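Local atomic coordinates of RmpD (Hexulose-6-phosphate synthase) (Streptococcus mutans, PDB entry 3EXR), a protein that is a TIM-barrel protein of the orotidine 5'-phosphate decarboxylase/HUMPS family and is built as an assembly of two subunits. Residues A[61-67]-A[83-89]; A[136-142]-A[169-175]; A[71-76]-A[99-104]; A[12-17]-A[38-44]. The contacts are given in a common frame with arbitrary orientation. Residues are numbered along the deposited sequence.

Interaction 1 of 4, residues A[61-67]-A[83-89]; sequences IVADTKC and ADWMTCI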
# COMPACT_ATOMS: atom_id res chain seq x y z
N ILE A 61 2.30 9.33 -16.25
CA ILE A 61 1.29 9.10 -15.21
C ILE A 61 1.77 7.99 -14.27
O ILE A 61 2.19 6.93 -14.72
CB ILE A 61 -0.06 8.70 -15.84
CG1 ILE A 61 -0.62 9.85 -16.67
CG2 ILE A 61 -1.08 8.27 -14.76
CD1 ILE A 61 -1.85 9.56 -17.37
N VAL A 62 1.69 8.27 -12.98
CA VAL A 62 2.12 7.37 -11.92
C VAL A 62 0.88 6.85 -11.20
O VAL A 62 0.01 7.65 -10.83
CB VAL A 62 3.00 8.09 -10.90
CG1 VAL A 62 3.50 7.13 -9.82
CG2 VAL A 62 4.18 8.77 -11.59
N ALA A 63 0.78 5.53 -11.10
CA ALA A 63 -0.21 4.88 -10.22
C ALA A 63 0.54 4.54 -8.92
O ALA A 63 1.33 3.59 -8.87
CB ALA A 63 -0.78 3.64 -10.86
N ASP A 64 0.26 5.29 -7.86
CA ASP A 64 0.99 5.15 -6.60
C ASP A 64 0.28 4.11 -5.74
O ASP A 64 -0.36 4.45 -4.77
CB ASP A 64 1.07 6.52 -5.93
CG ASP A 64 1.79 6.51 -4.60
OD1 ASP A 64 2.60 5.63 -4.30
OD2 ASP A 64 1.55 7.45 -3.80
N THR A 65 0.42 2.84 -6.11
CA THR A 65 -0.26 1.77 -5.37
C THR A 65 0.52 1.27 -4.15
O THR A 65 -0.04 0.57 -3.31
CB THR A 65 -0.51 0.55 -6.25
OG1 THR A 65 0.74 0.07 -6.75
CG2 THR A 65 -1.34 0.91 -7.45
N LYS A 66 1.81 1.59 -4.06
CA LYS A 66 2.66 1.10 -2.97
C LYS A 66 2.47 -0.40 -2.82
O LYS A 66 2.34 -0.95 -1.71
CB LYS A 66 2.39 1.86 -1.67
CG LYS A 66 2.85 3.32 -1.77
CD LYS A 66 2.75 4.08 -0.46
CE LYS A 66 3.38 5.47 -0.52
NZ LYS A 66 2.79 6.38 -1.57
N CYS A 67 2.42 -1.05 -3.98
CA CYS A 67 2.17 -2.49 -4.08
C CYS A 67 3.13 -3.34 -3.26
O CYS A 67 4.35 -3.18 -3.34
CB CYS A 67 2.22 -2.90 -5.55
SG CYS A 67 2.12 -4.62 -5.83
N ALA A 83 -1.29 3.76 -16.90
CA ALA A 83 -0.12 4.16 -16.12
C ALA A 83 1.20 3.91 -16.83
O ALA A 83 1.38 2.89 -17.53
CB ALA A 83 -0.08 3.47 -14.75
N ASP A 84 2.15 4.82 -16.59
CA ASP A 84 3.55 4.60 -17.00
C ASP A 84 4.40 4.00 -15.88
O ASP A 84 5.12 3.01 -16.10
CB ASP A 84 4.16 5.93 -17.44
CG ASP A 84 3.49 6.49 -18.69
OD1 ASP A 84 3.35 5.74 -19.71
OD2 ASP A 84 3.12 7.68 -18.68
N TRP A 85 4.30 4.59 -14.69
CA TRP A 85 5.08 4.18 -13.54
C TRP A 85 4.13 3.72 -12.47
O TRP A 85 3.06 4.27 -12.32
CB TRP A 85 5.90 5.33 -12.97
CG TRP A 85 6.89 5.90 -13.95
CD1 TRP A 85 7.32 5.32 -15.10
CD2 TRP A 85 7.55 7.17 -13.87
NE1 TRP A 85 8.22 6.15 -15.74
CE2 TRP A 85 8.38 7.29 -15.00
CE3 TRP A 85 7.51 8.23 -12.94
CZ2 TRP A 85 9.17 8.41 -15.24
CZ3 TRP A 85 8.30 9.36 -13.18
CH2 TRP A 85 9.11 9.44 -14.32
N MET A 86 4.53 2.68 -11.74
CA MET A 86 3.81 2.24 -10.55
C MET A 86 4.78 2.12 -9.38
O MET A 86 5.92 1.64 -9.54
CB MET A 86 3.12 0.90 -10.78
CG MET A 86 2.15 0.55 -9.67
SD MET A 86 1.40 -1.07 -9.76
CE MET A 86 2.70 -2.17 -9.18
N THR A 87 4.32 2.50 -8.19
CA THR A 87 5.12 2.28 -6.99
C THR A 87 4.91 0.90 -6.37
O THR A 87 3.79 0.37 -6.29
CB THR A 87 4.89 3.37 -5.92
OG1 THR A 87 3.51 3.40 -5.53
CG2 THR A 87 5.25 4.78 -6.46
N CYS A 88 6.01 0.34 -5.86
CA CYS A 88 5.97 -0.80 -4.94
C CYS A 88 6.59 -0.33 -3.65
O CYS A 88 7.61 0.40 -3.66
CB CYS A 88 6.81 -1.96 -5.44
SG CYS A 88 6.08 -2.98 -6.72
N ILE A 89 5.97 -0.72 -2.53
CA ILE A 89 6.56 -0.47 -1.22
C ILE A 89 7.86 -1.28 -1.13
O ILE A 89 7.98 -2.36 -1.70
CB ILE A 89 5.52 -0.80 -0.09
CG1 ILE A 89 5.97 -0.25 1.28
CG2 ILE A 89 5.17 -2.27 -0.04
CD1 ILE A 89 6.04 1.28 1.31
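Two neighbouring parallel strands of a closed eight-stranded barrel meet here, in a largely buried contact close to the centre of the chain. Their short axes run 3.7 Å apart at 32°. Ile61 O accepts from Asp84 N (2.8 Å) and Trp85 N (3.2 Å); the ladder continues with Ala63 N to Trp85 O (2.9 Å) and Thr87 N to Ala63 O (3.3 Å). Ile61 N also bonds Asp84 OD2 (3.0 Å), a carboxylate that forms salt bridges with Arg53 and Lys111. Beyond Ala63 the register shifts by two residues, a beta bulge with Asp64 at the centre of an inverse gamma turn. Thr87 bridges the irregularity: its OG1 donates to Asp64 OD1 (2.7 Å) and accepts from Lys66 N (2.9 Å). Pairing resumes with Cys67 N to Thr87 O (3.0 Å) and Ile89 N to Cys67 O (3.1 Å). Val62 CG2 packs on Trp85 CE3 (3.6 Å) on one face of the sheet. On the other, Cys67 CB meets Met86 CE (3.7 Å), and Met86 also touches Val74 of helix 71-79. Lys66 NZ lies 2.8 Å from Asp64 OD2 in a salt bridge. The unit 60-67, 71-79, 85-89 is a beta-alpha-beta crossover of the TIM barrel, and Asp64 and Lys66 match the start of the family's Asp-x-Lys-x-x-Asp motif, which in relatives lies in the active site.

Interaction 2 of 4, residues A[136-142]-A[169-175]; sequences SQAIYHQ and FRVSVTG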
# COMPACT_ATOMS: atom_id res chain seq x y z
N SER A 136 15.14 0.62 -11.06
CA SER A 136 16.16 1.65 -10.87
C SER A 136 15.61 3.02 -10.59
O SER A 136 16.27 4.00 -10.87
CB SER A 136 17.13 1.67 -12.06
OG SER A 136 16.48 2.03 -13.25
N GLN A 137 14.39 3.07 -10.06
CA GLN A 137 13.82 4.30 -9.50
C GLN A 137 13.46 4.08 -8.05
O GLN A 137 12.91 3.01 -7.68
CB GLN A 137 12.56 4.73 -10.25
CG GLN A 137 12.80 5.29 -11.63
CD GLN A 137 11.62 6.10 -12.11
OE1 GLN A 137 11.26 7.09 -11.48
NE2 GLN A 137 11.01 5.71 -13.24
N ALA A 138 13.73 5.09 -7.23
CA ALA A 138 13.40 5.07 -5.81
C ALA A 138 12.86 6.42 -5.39
O ALA A 138 13.32 7.45 -5.88
CB ALA A 138 14.61 4.72 -4.99
N ILE A 139 11.90 6.40 -4.46
CA ILE A 139 11.28 7.63 -3.97
C ILE A 139 11.71 7.84 -2.53
O ILE A 139 11.38 7.04 -1.64
CB ILE A 139 9.72 7.52 -3.97
CG1 ILE A 139 9.14 6.91 -5.27
CG2 ILE A 139 9.11 8.86 -3.63
CD1 ILE A 139 9.55 7.58 -6.51
N TYR A 140 12.42 8.93 -2.30
CA TYR A 140 12.96 9.28 -0.99
C TYR A 140 12.17 10.44 -0.38
O TYR A 140 12.02 11.48 -1.03
CB TYR A 140 14.47 9.63 -1.09
CG TYR A 140 15.16 9.70 0.24
CD1 TYR A 140 15.92 8.63 0.71
CD2 TYR A 140 15.02 10.82 1.07
CE1 TYR A 140 16.51 8.65 1.97
CE2 TYR A 140 15.61 10.86 2.33
CZ TYR A 140 16.36 9.77 2.77
OH TYR A 140 16.96 9.80 3.99
N HIS A 141 11.68 10.25 0.85
CA HIS A 141 10.91 11.24 1.60
C HIS A 141 11.76 11.96 2.61
O HIS A 141 12.55 11.33 3.33
CB HIS A 141 9.78 10.54 2.37
CG HIS A 141 8.73 9.94 1.49
ND1 HIS A 141 8.92 8.79 0.75
CD2 HIS A 141 7.47 10.35 1.24
CE1 HIS A 141 7.81 8.53 0.08
NE2 HIS A 141 6.92 9.47 0.35
N GLN A 142 11.59 13.28 2.71
CA GLN A 142 12.23 14.00 3.81
C GLN A 142 11.89 13.32 5.14
O GLN A 142 10.76 12.86 5.39
CB GLN A 142 11.83 15.47 3.86
CG GLN A 142 12.83 16.24 4.70
CD GLN A 142 12.46 17.69 4.99
OE1 GLN A 142 11.40 18.18 4.56
NE2 GLN A 142 13.33 18.38 5.73
N PHE A 169 20.49 4.64 -9.09
CA PHE A 169 19.07 5.04 -9.05
C PHE A 169 18.78 6.39 -9.67
O PHE A 169 19.55 7.38 -9.49
CB PHE A 169 18.51 5.02 -7.62
CG PHE A 169 18.30 3.63 -7.07
CD1 PHE A 169 17.11 2.94 -7.30
CD2 PHE A 169 19.30 3.00 -6.35
CE1 PHE A 169 16.91 1.65 -6.80
CE2 PHE A 169 19.12 1.72 -5.84
CZ PHE A 169 17.91 1.04 -6.05
N ARG A 170 17.64 6.46 -10.36
CA ARG A 170 16.97 7.73 -10.60
C ARG A 170 16.10 7.99 -9.38
O ARG A 170 15.13 7.27 -9.15
CB ARG A 170 16.15 7.70 -11.90
CG ARG A 170 17.01 7.96 -13.16
CD ARG A 170 16.31 7.49 -14.45
NE ARG A 170 16.10 6.05 -14.39
CZ ARG A 170 15.02 5.40 -14.81
NH1 ARG A 170 14.03 6.02 -15.43
NH2 ARG A 170 14.96 4.10 -14.61
N VAL A 171 16.49 8.98 -8.59
CA VAL A 171 15.88 9.25 -7.31
C VAL A 171 14.88 10.42 -7.40
O VAL A 171 15.18 11.50 -7.89
CB VAL A 171 16.95 9.53 -6.22
CG1 VAL A 171 16.32 9.93 -4.89
CG2 VAL A 171 17.83 8.30 -6.06
N SER A 172 13.66 10.17 -6.95
CA SER A 172 12.68 11.21 -6.78
C SER A 172 12.67 11.61 -5.32
O SER A 172 12.82 10.76 -4.44
CB SER A 172 11.28 10.70 -7.14
OG SER A 172 11.19 10.38 -8.48
N VAL A 173 12.53 12.92 -5.04
CA VAL A 173 12.40 13.36 -3.66
C VAL A 173 11.04 14.01 -3.44
O VAL A 173 10.43 14.58 -4.36
CB VAL A 173 13.55 14.34 -3.24
CG1 VAL A 173 14.90 13.69 -3.29
CG2 VAL A 173 13.55 15.57 -4.12
N THR A 174 10.56 13.93 -2.20
CA THR A 174 9.29 14.55 -1.82
C THR A 174 9.35 15.02 -0.40
O THR A 174 10.08 14.43 0.42
CB THR A 174 8.12 13.57 -2.03
OG1 THR A 174 6.88 14.28 -1.87
CG2 THR A 174 8.12 12.44 -1.03
N GLY A 175 8.61 16.09 -0.10
CA GLY A 175 8.60 16.71 1.23
C GLY A 175 9.52 17.91 1.30
O GLY A 175 10.65 17.82 0.85
O HOH W 1 18.46 4.62 -13.40
O HOH W 2 12.36 8.07 -9.29
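Backbone hydrogen bonds supply the frame of this contact, in which strands 137-141 and 170-174 run parallel, with axes 4.7 Å apart at 26°. The ladder is unbroken: Arg170 N bonds Ser136 O (2.9 Å), Ala138 N bonds Arg170 O (3.2 Å), Ser172 N bonds Ala138 O (2.9 Å), Tyr140 N bonds Ser172 O (2.8 Å), Thr174 N bonds Tyr140 O (3.1 Å) and Gln142 N bonds Thr174 O (3.0 Å). Polar side chains add a second layer. Arg170 NH2 donates to Ser136 OG (2.9 Å), and a water links Gln137 OE1 (2.6 Å), Arg170 O (2.9 Å) and Ser172 OG (2.7 Å); Gln137 OE1 also accepts from Gln115. Among nonpolar contacts, Ala138 CB meets Phe169 CD1 at 3.8 Å and Tyr140 CB meets Val171 CG1 at 4.2 Å; Ile139 CD1 makes a van der Waals contact with Ser172 CB (3.6 Å). Gly175 has backbone angles (98/131) that suit glycine. On the face carrying Ala138, Tyr140 and Val171, helix 155-167 packs against Tyr140 and Val171, while helix 124-132 receives Phe169; strands 113-117 and 192-195 continue the sheet beyond 137-141 and 170-174, respectively.

Interaction 3 of 4, residues A[71-76]-A[99-104]; sequences GGTVAK and AARKAI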
# COMPACT_ATOMS: atom_id res chain seq x y z
N GLY A 71 2.13 -8.56 -7.46
CA GLY A 71 2.74 -7.54 -8.27
C GLY A 71 2.30 -7.55 -9.71
O GLY A 71 2.03 -6.51 -10.29
N GLY A 72 2.18 -8.74 -10.29
CA GLY A 72 1.75 -8.86 -11.68
C GLY A 72 0.33 -8.35 -11.90
O GLY A 72 0.05 -7.69 -12.89
N THR A 73 -0.56 -8.68 -10.97
CA THR A 73 -1.96 -8.29 -11.07
C THR A 73 -2.15 -6.80 -10.89
O THR A 73 -2.82 -6.17 -11.69
CB THR A 73 -2.81 -9.09 -10.03
OG1 THR A 73 -2.71 -10.49 -10.31
CG2 THR A 73 -4.30 -8.71 -10.09
N VAL A 74 -1.55 -6.23 -9.85
CA VAL A 74 -1.74 -4.80 -9.56
C VAL A 74 -1.11 -3.94 -10.70
O VAL A 74 -1.70 -2.95 -11.16
CB VAL A 74 -1.21 -4.44 -8.14
CG1 VAL A 74 -1.28 -2.90 -7.87
CG2 VAL A 74 -1.91 -5.27 -7.03
N ALA A 75 0.07 -4.36 -11.17
CA ALA A 75 0.74 -3.68 -12.29
C ALA A 75 -0.08 -3.75 -13.56
O ALA A 75 -0.32 -2.74 -14.21
CB ALA A 75 2.13 -4.23 -12.52
N LYS A 76 -0.53 -4.95 -13.91
CA LYS A 76 -1.43 -5.10 -15.07
C LYS A 76 -2.69 -4.26 -14.93
O LYS A 76 -3.09 -3.58 -15.88
CB LYS A 76 -1.80 -6.56 -15.36
CG LYS A 76 -2.62 -6.73 -16.64
CD LYS A 76 -3.16 -8.14 -16.81
CE LYS A 76 -3.57 -8.40 -18.26
NZ LYS A 76 -4.09 -9.80 -18.40
N ALA A 99 7.65 -9.38 -10.85
CA ALA A 99 6.38 -9.68 -11.52
C ALA A 99 5.67 -8.40 -11.95
O ALA A 99 5.07 -8.33 -13.03
CB ALA A 99 5.47 -10.52 -10.62
N ALA A 100 5.77 -7.36 -11.11
CA ALA A 100 5.15 -6.07 -11.39
C ALA A 100 5.86 -5.42 -12.56
O ALA A 100 5.21 -4.94 -13.50
CB ALA A 100 5.21 -5.18 -10.16
N ARG A 101 7.19 -5.44 -12.55
CA ARG A 101 7.95 -4.89 -13.68
C ARG A 101 7.62 -5.59 -15.00
O ARG A 101 7.42 -4.93 -16.02
CB ARG A 101 9.45 -4.92 -13.45
CG ARG A 101 10.22 -4.35 -14.62
CD ARG A 101 11.70 -4.19 -14.37
NE ARG A 101 12.38 -5.46 -14.15
CZ ARG A 101 12.84 -6.25 -15.12
NH1 ARG A 101 12.68 -5.91 -16.40
NH2 ARG A 101 13.47 -7.38 -14.79
N LYS A 102 7.60 -6.92 -14.97
CA LYS A 102 7.29 -7.68 -16.17
C LYS A 102 5.90 -7.34 -16.71
O LYS A 102 5.72 -7.20 -17.91
CB LYS A 102 7.46 -9.19 -15.94
CG LYS A 102 8.92 -9.64 -15.74
CD LYS A 102 9.05 -11.19 -15.60
CE LYS A 102 10.43 -11.62 -15.00
NZ LYS A 102 10.51 -13.05 -14.51
N ALA A 103 4.93 -7.19 -15.81
CA ALA A 103 3.56 -6.89 -16.24
C ALA A 103 3.41 -5.49 -16.82
O ALA A 103 2.71 -5.31 -17.83
CB ALA A 103 2.57 -7.09 -15.11
N ILE A 104 4.07 -4.50 -16.22
CA ILE A 104 3.91 -3.14 -16.69
C ILE A 104 4.66 -2.96 -18.02
O ILE A 104 4.18 -2.27 -18.90
CB ILE A 104 4.26 -2.05 -15.62
CG1 ILE A 104 3.66 -0.70 -16.03
CG2 ILE A 104 5.74 -1.98 -15.39
CD1 ILE A 104 3.49 0.28 -14.86
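Small residues, rather than interlocking long side chains, let helices 71-79 and 94-107 approach to 7.1 Å between short axes, crossing at -34°. No hydrogen bond joins them. Gly71 brings its backbone to Ala100, with Gly71 O 3.3 Å from Ala100 CA; a CB there would be only 3.3 Å from Ala100 N. Ala75 points its CB toward the partner, 4.0 Å from Ala100 CB and 3.9 Å from Ala103 CB, while Ala103 CB reaches Gly72 O at 3.4 Å. Longer chains turn elsewhere: Lys76 is all-trans and leads away, Arg101 (chi1 t) points away and pairs with Glu105, and Val74, its CA-to-CB bond sideways, touches Thr65 of its own chain and Val39 of the second subunit. Ile104, also t at chi1, has its N 4.2 Å and its CB 4.3 Å from Ala75 CB, and its side chain reaches Met86 and Ile114. This is the close neighbour packing of successive helices in the outer alpha layer of a TIM barrel, with Met86 beneath the junction.

Interaction 4 of 4, residues A[12-17]-A[38-44]; sequences LDHSNL and TVCLLQV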
# COMPACT_ATOMS: atom_id res chain seq x y z
N LEU A 12 -1.39 13.72 -6.36
CA LEU A 12 -2.81 13.91 -6.02
C LEU A 12 -3.20 12.93 -4.92
O LEU A 12 -3.42 11.74 -5.17
CB LEU A 12 -3.69 13.74 -7.24
CG LEU A 12 -3.21 14.38 -8.54
CD1 LEU A 12 -3.92 13.74 -9.71
CD2 LEU A 12 -3.39 15.90 -8.48
N ASP A 13 -3.25 13.42 -3.69
CA ASP A 13 -3.48 12.57 -2.52
C ASP A 13 -4.85 12.79 -1.89
O ASP A 13 -5.07 12.45 -0.72
CB ASP A 13 -2.37 12.75 -1.48
CG ASP A 13 -0.97 12.45 -2.03
OD1 ASP A 13 -0.79 11.37 -2.62
OD2 ASP A 13 -0.02 13.28 -1.88
N HIS A 14 -5.78 13.31 -2.69
CA HIS A 14 -7.13 13.65 -2.27
C HIS A 14 -7.93 12.41 -1.88
O HIS A 14 -7.66 11.30 -2.36
CB HIS A 14 -7.85 14.42 -3.39
CG HIS A 14 -7.06 15.59 -3.89
ND1 HIS A 14 -6.01 15.44 -4.77
CD2 HIS A 14 -7.12 16.90 -3.58
CE1 HIS A 14 -5.48 16.63 -5.01
NE2 HIS A 14 -6.12 17.53 -4.29
N SER A 15 -8.89 12.61 -0.99
CA SER A 15 -9.76 11.53 -0.55
C SER A 15 -11.02 11.32 -1.39
O SER A 15 -11.87 10.50 -1.05
CB SER A 15 -10.11 11.74 0.93
OG SER A 15 -8.99 11.54 1.77
N ASN A 16 -11.14 12.07 -2.49
CA ASN A 16 -12.25 11.94 -3.40
C ASN A 16 -11.83 12.25 -4.83
O ASN A 16 -10.76 12.82 -5.10
CB ASN A 16 -13.45 12.78 -2.91
CG ASN A 16 -13.11 14.23 -2.75
OD1 ASN A 16 -12.34 14.80 -3.51
ND2 ASN A 16 -13.67 14.85 -1.71
N LEU A 17 -12.66 11.80 -5.76
CA LEU A 17 -12.39 11.86 -7.18
C LEU A 17 -12.33 13.32 -7.64
O LEU A 17 -11.39 13.71 -8.36
CB LEU A 17 -13.47 11.10 -7.94
CG LEU A 17 -13.23 11.04 -9.43
CD1 LEU A 17 -11.94 10.25 -9.74
CD2 LEU A 17 -14.43 10.50 -10.16
N THR A 38 -1.71 7.16 -3.35
CA THR A 38 -2.29 5.96 -2.73
C THR A 38 -3.58 6.27 -1.99
O THR A 38 -4.55 5.51 -2.07
CB THR A 38 -1.32 5.33 -1.72
OG1 THR A 38 0.02 5.33 -2.24
CG2 THR A 38 -1.71 3.90 -1.42
N VAL A 39 -3.61 7.38 -1.25
CA VAL A 39 -4.82 7.75 -0.51
C VAL A 39 -6.02 7.86 -1.47
O VAL A 39 -7.15 7.47 -1.15
CB VAL A 39 -4.63 9.10 0.23
CG1 VAL A 39 -5.98 9.59 0.76
CG2 VAL A 39 -3.59 8.96 1.35
N CYS A 40 -5.77 8.42 -2.65
CA CYS A 40 -6.81 8.63 -3.64
C CYS A 40 -7.22 7.31 -4.30
O CYS A 40 -8.40 7.02 -4.41
CB CYS A 40 -6.35 9.63 -4.70
SG CYS A 40 -7.75 10.29 -5.61
N LEU A 41 -6.24 6.52 -4.73
CA LEU A 41 -6.55 5.24 -5.34
C LEU A 41 -7.33 4.32 -4.40
O LEU A 41 -8.28 3.64 -4.83
CB LEU A 41 -5.29 4.55 -5.85
CG LEU A 41 -4.60 5.24 -7.05
CD1 LEU A 41 -3.31 4.53 -7.30
CD2 LEU A 41 -5.51 5.17 -8.29
N LEU A 42 -6.96 4.27 -3.13
CA LEU A 42 -7.73 3.44 -2.19
C LEU A 42 -9.15 3.92 -2.01
O LEU A 42 -10.01 3.13 -1.63
CB LEU A 42 -7.03 3.34 -0.82
CG LEU A 42 -5.69 2.60 -0.81
CD1 LEU A 42 -4.94 2.89 0.47
CD2 LEU A 42 -5.91 1.12 -1.02
N GLN A 43 -9.38 5.22 -2.23
CA GLN A 43 -10.74 5.77 -2.19
C GLN A 43 -11.55 5.57 -3.47
O GLN A 43 -12.73 5.26 -3.39
CB GLN A 43 -10.73 7.27 -1.88
CG GLN A 43 -10.52 7.61 -0.44
CD GLN A 43 -11.68 7.20 0.43
OE1 GLN A 43 -11.78 6.04 0.83
NE2 GLN A 43 -12.54 8.15 0.76
N VAL A 44 -10.93 5.76 -4.63
CA VAL A 44 -11.70 5.86 -5.88
C VAL A 44 -11.44 4.76 -6.88
O VAL A 44 -12.21 4.62 -7.82
CB VAL A 44 -11.54 7.22 -6.54
CG1 VAL A 44 -11.75 8.33 -5.51
CG2 VAL A 44 -10.19 7.35 -7.19
O HOH W 3 -1.29 9.25 -0.92
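At its start, helix 38-44 has Thr38 turned away from the loop 12-17; its OG1 is instead hydrogen-bonded to Asp64 O and to Lys66 NZ. Val39 faces the loop: its CG1 is 3.3 Å from Asp13 O and 3.7 Å from Ser15 OG, and a water accepting from Val39 N (3.0 Å) donates to Asp13 OD1 (2.8 Å), so the carboxylate is tied indirectly to the first turn. Cys40 lies against the backbone of the loop, its CB 3.6 Å from Leu12 O and its CA 3.1 Å from His14 O. Leu41 and Leu42 make no contact with the loop; Leu42 packs on Leu42 of the second subunit. Gln43 provides the direct hydrogen bond of the contact, NE2 to Ser15 O at 3.0 Å, while its OE1 binds Ser46 of the second subunit. The loop too reaches across that interface, since Ser15 OG is bonded by Asn77 of the second subunit. Val44 ends the helix with CG1 3.6 Å from Leu17 N and 4.1 Å from Leu17 CB, where Asn16 N-caps helix 17-27 by bonding Gly19 N. Together the segments join the ends of the first two barrel strands: Leu12 pairs by its backbone with Glu35 and Gly37, Leu41 touches Ala36 of strand 33-36, and Cys40 packs against Ala20 of helix 17-27 and Leu48 of helix 47-55.

Overall arrangement
Interactions 1 and 2 are two strand pairs of one closed sheet, with centres 13 Å apart, and they meet where Trp85 CE2 lies 3.5 Å from Gln137 NE2. Interaction 3 packs outside interaction 1 (centres 10 Å apart): Met86 SD is 3.7 Å from Ala75 CA, and the chain passes from 61-67 through 71-76 to 83-89. Interaction 4 joins interaction 1 through Thr38 OG1, 2.7 Å from Asp64 O and 3.0 Å from Lys66 NZ, directly touching the Asp64-Lys66 pair that probably belongs to the active site. Interactions 1, 3 and 4 also touch the second subunit. Interaction 2 does not, and its centre lies about 21 Å from those of interactions 3 and 4.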